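Local atomic coordinates of leukotriene A-4 hydrolase (Saccharomyces cerevisiae, PDB entry 2XQ0), a protein that is a zinc aminopeptidase of the M1 family that preferentially cleaves di- and tripeptides and has low epoxide hydrolase activity in vitro, including on leukotriene A4. Residues K489-F494 with S540-D545; Q476-W481 with L515-Q520. All coordinates share one frame; numbering follows the deposited sequence.

Contact 1. Residues K489-F494 with S540-D545; sequences KTTEDF and SRALLD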
# COMPACT_ATOMS: atom_id res chain seq x y z
N LYS A 489 2.38 -43.80 8.45
CA LYS A 489 3.54 -43.76 9.34
C LYS A 489 4.83 -43.49 8.58
O LYS A 489 5.51 -42.49 8.82
CB LYS A 489 3.64 -45.04 10.17
CG LYS A 489 2.56 -45.15 11.24
CD LYS A 489 2.53 -43.89 12.09
CE LYS A 489 1.11 -43.35 12.26
NZ LYS A 489 1.11 -41.95 12.81
N THR A 490 5.16 -44.38 7.65
CA THR A 490 6.39 -44.27 6.88
C THR A 490 6.20 -43.41 5.64
O THR A 490 5.10 -43.31 5.10
CB THR A 490 6.90 -45.65 6.43
OG1 THR A 490 6.17 -46.06 5.26
CG2 THR A 490 6.72 -46.67 7.54
N THR A 491 7.30 -42.80 5.19
CA THR A 491 7.31 -41.96 4.00
C THR A 491 6.73 -42.72 2.82
O THR A 491 6.02 -42.15 1.98
CB THR A 491 8.74 -41.53 3.64
OG1 THR A 491 9.42 -41.11 4.83
CG2 THR A 491 8.73 -40.39 2.63
N GLU A 492 7.06 -44.00 2.76
CA GLU A 492 6.53 -44.89 1.74
C GLU A 492 5.00 -44.84 1.73
O GLU A 492 4.39 -44.78 0.66
CB GLU A 492 7.03 -46.32 1.98
CG GLU A 492 6.07 -47.41 1.57
CD GLU A 492 6.44 -48.74 2.17
OE1 GLU A 492 7.55 -48.85 2.74
OE2 GLU A 492 5.62 -49.69 2.08
N ASP A 493 4.39 -44.87 2.92
CA ASP A 493 2.94 -44.80 3.04
C ASP A 493 2.45 -43.52 2.39
O ASP A 493 1.51 -43.51 1.58
CB ASP A 493 2.51 -44.83 4.52
CG ASP A 493 2.65 -46.23 5.16
OD1 ASP A 493 2.63 -47.23 4.42
OD2 ASP A 493 2.76 -46.32 6.41
N PHE A 494 3.11 -42.42 2.72
CA PHE A 494 2.71 -41.12 2.22
C PHE A 494 2.77 -41.01 0.70
O PHE A 494 1.89 -40.44 0.07
CB PHE A 494 3.52 -40.02 2.90
CG PHE A 494 3.06 -39.71 4.30
CD1 PHE A 494 3.70 -40.27 5.39
CD2 PHE A 494 1.98 -38.88 4.51
CE1 PHE A 494 3.27 -39.99 6.67
CE2 PHE A 494 1.55 -38.60 5.80
CZ PHE A 494 2.19 -39.16 6.87
N SER A 540 5.48 -34.19 7.62
CA SER A 540 5.85 -32.84 7.24
C SER A 540 7.04 -32.88 6.28
O SER A 540 7.09 -32.14 5.30
CB SER A 540 6.13 -31.97 8.46
OG SER A 540 7.14 -32.56 9.25
N ARG A 541 7.98 -33.77 6.55
CA ARG A 541 9.09 -34.03 5.64
C ARG A 541 8.65 -34.63 4.30
O ARG A 541 9.16 -34.25 3.25
CB ARG A 541 10.16 -34.90 6.32
CG ARG A 541 10.90 -34.20 7.45
CD ARG A 541 11.92 -35.09 8.13
NE ARG A 541 12.92 -34.32 8.87
CZ ARG A 541 12.80 -33.97 10.15
NH1 ARG A 541 11.73 -34.33 10.85
NH2 ARG A 541 13.76 -33.27 10.74
N ALA A 542 7.70 -35.57 4.34
CA ALA A 542 7.13 -36.15 3.12
C ALA A 542 6.43 -35.09 2.27
O ALA A 542 6.56 -35.08 1.05
CB ALA A 542 6.16 -37.28 3.46
N LEU A 543 5.69 -34.20 2.94
CA LEU A 543 5.02 -33.07 2.29
C LEU A 543 6.03 -32.34 1.40
O LEU A 543 5.87 -32.26 0.18
CB LEU A 543 4.49 -32.10 3.36
CG LEU A 543 3.52 -30.95 3.02
CD1 LEU A 543 3.92 -30.16 1.79
CD2 LEU A 543 2.08 -31.44 2.90
N LEU A 544 7.08 -31.83 2.03
CA LEU A 544 8.09 -31.04 1.35
C LEU A 544 8.75 -31.82 0.21
O LEU A 544 9.05 -31.26 -0.84
CB LEU A 544 9.15 -30.57 2.34
CG LEU A 544 8.79 -29.44 3.31
CD1 LEU A 544 7.48 -29.69 4.03
CD2 LEU A 544 9.91 -29.23 4.31
N ASP A 545 8.97 -33.11 0.45
CA ASP A 545 9.57 -33.98 -0.56
C ASP A 545 8.68 -34.15 -1.80
O ASP A 545 9.08 -33.83 -2.91
CB ASP A 545 9.89 -35.35 0.05
CG ASP A 545 10.32 -36.35 -0.99
OD1 ASP A 545 10.99 -35.95 -1.97
OD2 ASP A 545 9.99 -37.55 -0.84
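T491 and A542 bring the two backbones together, their CA atoms 5.9 Å apart, where the first turn of helix 491-497 lies against the middle of helix 537-546. A542 is the centre of the contact. Its methyl points at the other helix and is met by two residues one turn apart, T491 and F494. From F494 the touching atom is CB, 3.8 Å from A542 CB; the ring follows, with CG 4.0 Å from the same methyl, which approaches the ring obliquely. T491 adds its methyl, CG2 lying 4.1 Å from A542 CB. With CG2 anti to the backbone N, T491 turns this carbon to the alanine and keeps OG1 beside its own N; the atoms that meet are all carbons. The alanine methyl is small and the contact slight, 118 Å² in all.

The start of helix 491-497 is fixed by a capping box. T490, at the N-cap, accepts from D493 N through OG1 at 3.2 Å (N-H...acceptor angle 154°). D493 answers with OD2, which takes a weak bond from T490 N and a straighter one from K489 N at 3.3 Å (162°), the latter on the anti lone pair. One carboxylate oxygen thus gathers two amides of the incoming chain. The backbone O of K489 lies in the plane of the F494 ring, at its edge, which brings the incoming loop beside the aromatic group.

One turn earlier in helix 537-546, V538 touches T491 and A539 touches F494, extending the apolar seam, while L488 packs on F494 from the preceding loop. On its other flanks helix 537-546 is backed by helix 557-569, whose F566 meets S540, L543 and L544, and by the loop carrying L572, which S540 and R541 touch.

Contact 2. Residues Q476-W481 with L515-Q520; sequences QLADKW and LETLTQ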
# COMPACT_ATOMS: atom_id res chain seq x y z
N GLN A 476 -9.87 -29.28 0.43
CA GLN A 476 -9.90 -30.74 0.48
C GLN A 476 -8.53 -31.37 0.75
O GLN A 476 -8.41 -32.25 1.59
CB GLN A 476 -10.50 -31.33 -0.79
CG GLN A 476 -11.97 -31.03 -0.94
CD GLN A 476 -12.52 -31.53 -2.25
OE1 GLN A 476 -12.05 -32.53 -2.79
NE2 GLN A 476 -13.54 -30.84 -2.77
N LEU A 477 -7.50 -30.91 0.05
CA LEU A 477 -6.17 -31.47 0.23
C LEU A 477 -5.63 -31.21 1.63
O LEU A 477 -5.11 -32.13 2.26
CB LEU A 477 -5.19 -30.92 -0.81
CG LEU A 477 -3.80 -31.57 -0.82
CD1 LEU A 477 -3.92 -33.06 -1.18
CD2 LEU A 477 -2.88 -30.86 -1.79
N ALA A 478 -5.72 -29.97 2.10
CA ALA A 478 -5.24 -29.66 3.45
C ALA A 478 -5.92 -30.56 4.47
O ALA A 478 -5.26 -31.13 5.35
CB ALA A 478 -5.43 -28.18 3.79
N ASP A 479 -7.24 -30.70 4.36
CA ASP A 479 -7.96 -31.64 5.21
C ASP A 479 -7.37 -33.05 5.10
O ASP A 479 -7.09 -33.70 6.11
CB ASP A 479 -9.45 -31.63 4.85
CG ASP A 479 -10.11 -30.28 5.09
OD1 ASP A 479 -9.49 -29.43 5.77
OD2 ASP A 479 -11.24 -30.05 4.60
N LYS A 480 -7.17 -33.52 3.87
CA LYS A 480 -6.63 -34.86 3.62
C LYS A 480 -5.25 -35.05 4.26
O LYS A 480 -4.98 -36.10 4.86
CB LYS A 480 -6.55 -35.13 2.12
CG LYS A 480 -6.18 -36.56 1.75
CD LYS A 480 -5.93 -36.70 0.24
CE LYS A 480 -5.44 -38.10 -0.13
NZ LYS A 480 -5.04 -38.23 -1.56
N TRP A 481 -4.38 -34.05 4.13
CA TRP A 481 -3.07 -34.08 4.77
C TRP A 481 -3.19 -34.14 6.28
O TRP A 481 -2.47 -34.89 6.93
CB TRP A 481 -2.20 -32.88 4.36
CG TRP A 481 -1.33 -33.20 3.20
CD1 TRP A 481 -1.57 -32.92 1.88
CD2 TRP A 481 -0.11 -33.94 3.24
NE1 TRP A 481 -0.54 -33.41 1.10
CE2 TRP A 481 0.36 -34.05 1.91
CE3 TRP A 481 0.63 -34.53 4.26
CZ2 TRP A 481 1.55 -34.70 1.59
CZ3 TRP A 481 1.80 -35.18 3.95
CH2 TRP A 481 2.25 -35.26 2.62
N LEU A 515 -0.83 -23.96 1.98
CA LEU A 515 0.16 -23.93 3.06
C LEU A 515 -0.38 -23.18 4.27
O LEU A 515 -0.10 -23.54 5.41
CB LEU A 515 1.47 -23.28 2.61
CG LEU A 515 2.29 -24.04 1.55
CD1 LEU A 515 3.31 -23.14 0.89
CD2 LEU A 515 2.96 -25.26 2.17
N GLU A 516 -1.16 -22.13 4.01
CA GLU A 516 -1.86 -21.42 5.08
C GLU A 516 -2.81 -22.38 5.81
O GLU A 516 -2.66 -22.59 7.03
CB GLU A 516 -2.59 -20.19 4.52
CG GLU A 516 -3.47 -19.43 5.50
CD GLU A 516 -2.68 -18.77 6.63
OE1 GLU A 516 -1.53 -19.20 6.90
OE2 GLU A 516 -3.21 -17.82 7.24
N THR A 517 -3.75 -22.98 5.08
CA THR A 517 -4.73 -23.92 5.64
C THR A 517 -4.08 -25.03 6.48
O THR A 517 -4.60 -25.42 7.51
CB THR A 517 -5.64 -24.52 4.53
OG1 THR A 517 -6.24 -23.47 3.76
CG2 THR A 517 -6.75 -25.40 5.13
N LEU A 518 -2.93 -25.52 6.04
CA LEU A 518 -2.20 -26.54 6.79
C LEU A 518 -1.75 -26.08 8.18
O LEU A 518 -1.82 -26.85 9.14
CB LEU A 518 -0.97 -27.02 6.01
CG LEU A 518 -1.24 -27.89 4.80
CD1 LEU A 518 0.06 -28.14 4.05
CD2 LEU A 518 -1.90 -29.21 5.22
N THR A 519 -1.26 -24.85 8.28
CA THR A 519 -0.86 -24.31 9.58
C THR A 519 -2.10 -24.00 10.43
O THR A 519 -2.04 -23.97 11.65
CB THR A 519 0.04 -23.07 9.46
OG1 THR A 519 -0.71 -21.98 8.92
CG2 THR A 519 1.25 -23.36 8.56
N GLN A 520 -3.23 -23.77 9.75
CA GLN A 520 -4.53 -23.72 10.41
C GLN A 520 -4.99 -25.15 10.70
O GLN A 520 -6.10 -25.38 11.19
CB GLN A 520 -5.55 -23.03 9.51
CG GLN A 520 -5.19 -21.61 9.14
CD GLN A 520 -5.70 -20.61 10.14
OE1 GLN A 520 -6.74 -20.83 10.77
NE2 GLN A 520 -4.99 -19.51 10.31
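A478, L518 and T517 carry most of the buried surface. The A478 methyl points at helix 508-519 and meets T517 CG2 at 3.4 Å, tighter than usual for two carbons; T517 CB follows at 3.7 Å from A478 CB. The threonine methyl stands anti to its backbone N, which sets it against the alanine and leaves OG1 beside the backbone, bonded to L513 O one turn back. L518 comes in from the next position: its CD2 reaches over the alanine backbone, 3.8 Å from A478 CA, and also rests 3.8 Å from W481 CB.

Helices 469-484 and 508-519 run in broadly the same direction, crossing at -40° with axes 9.0 Å apart, a pairing in which the small A478 faces the other helix, within the all-helical C-terminal region of this leukotriene A4 hydrolase relative. The W481 indole leads away from L518 to stack on F498, and its NE1 bonds to Y547 OH, so the side chain is held from beyond the pair. Where helix 508-519 ends, E516 O accepts both Q520 N and T519 OG1, the hydroxyl arriving at 2.8 Å in the carbonyl plane, on a lone pair.

In the fold
The two contacts are neighbours in the helical C-terminal part of the chain, their centres about 15 Å apart, and their segments alternate along the chain. W481 of contact 2 joins them: its CZ3 lies 3.8 Å from F494 CD2, and L543 CD2 of contact 1 packs against W481 CE2. L543 also reaches the second helix of contact 2, its CD2 standing 4.0 Å from L518 CD1. Helices 469-484, 491-497, 508-519 and 537-546 therefore share one apolar core. Both contacts lie away from the zinc site (H301, H305, E324) and the bestatin pocket; contact 2 is about 29 Å and contact 1 about 39 Å, centre to centre, from the middle of the chain.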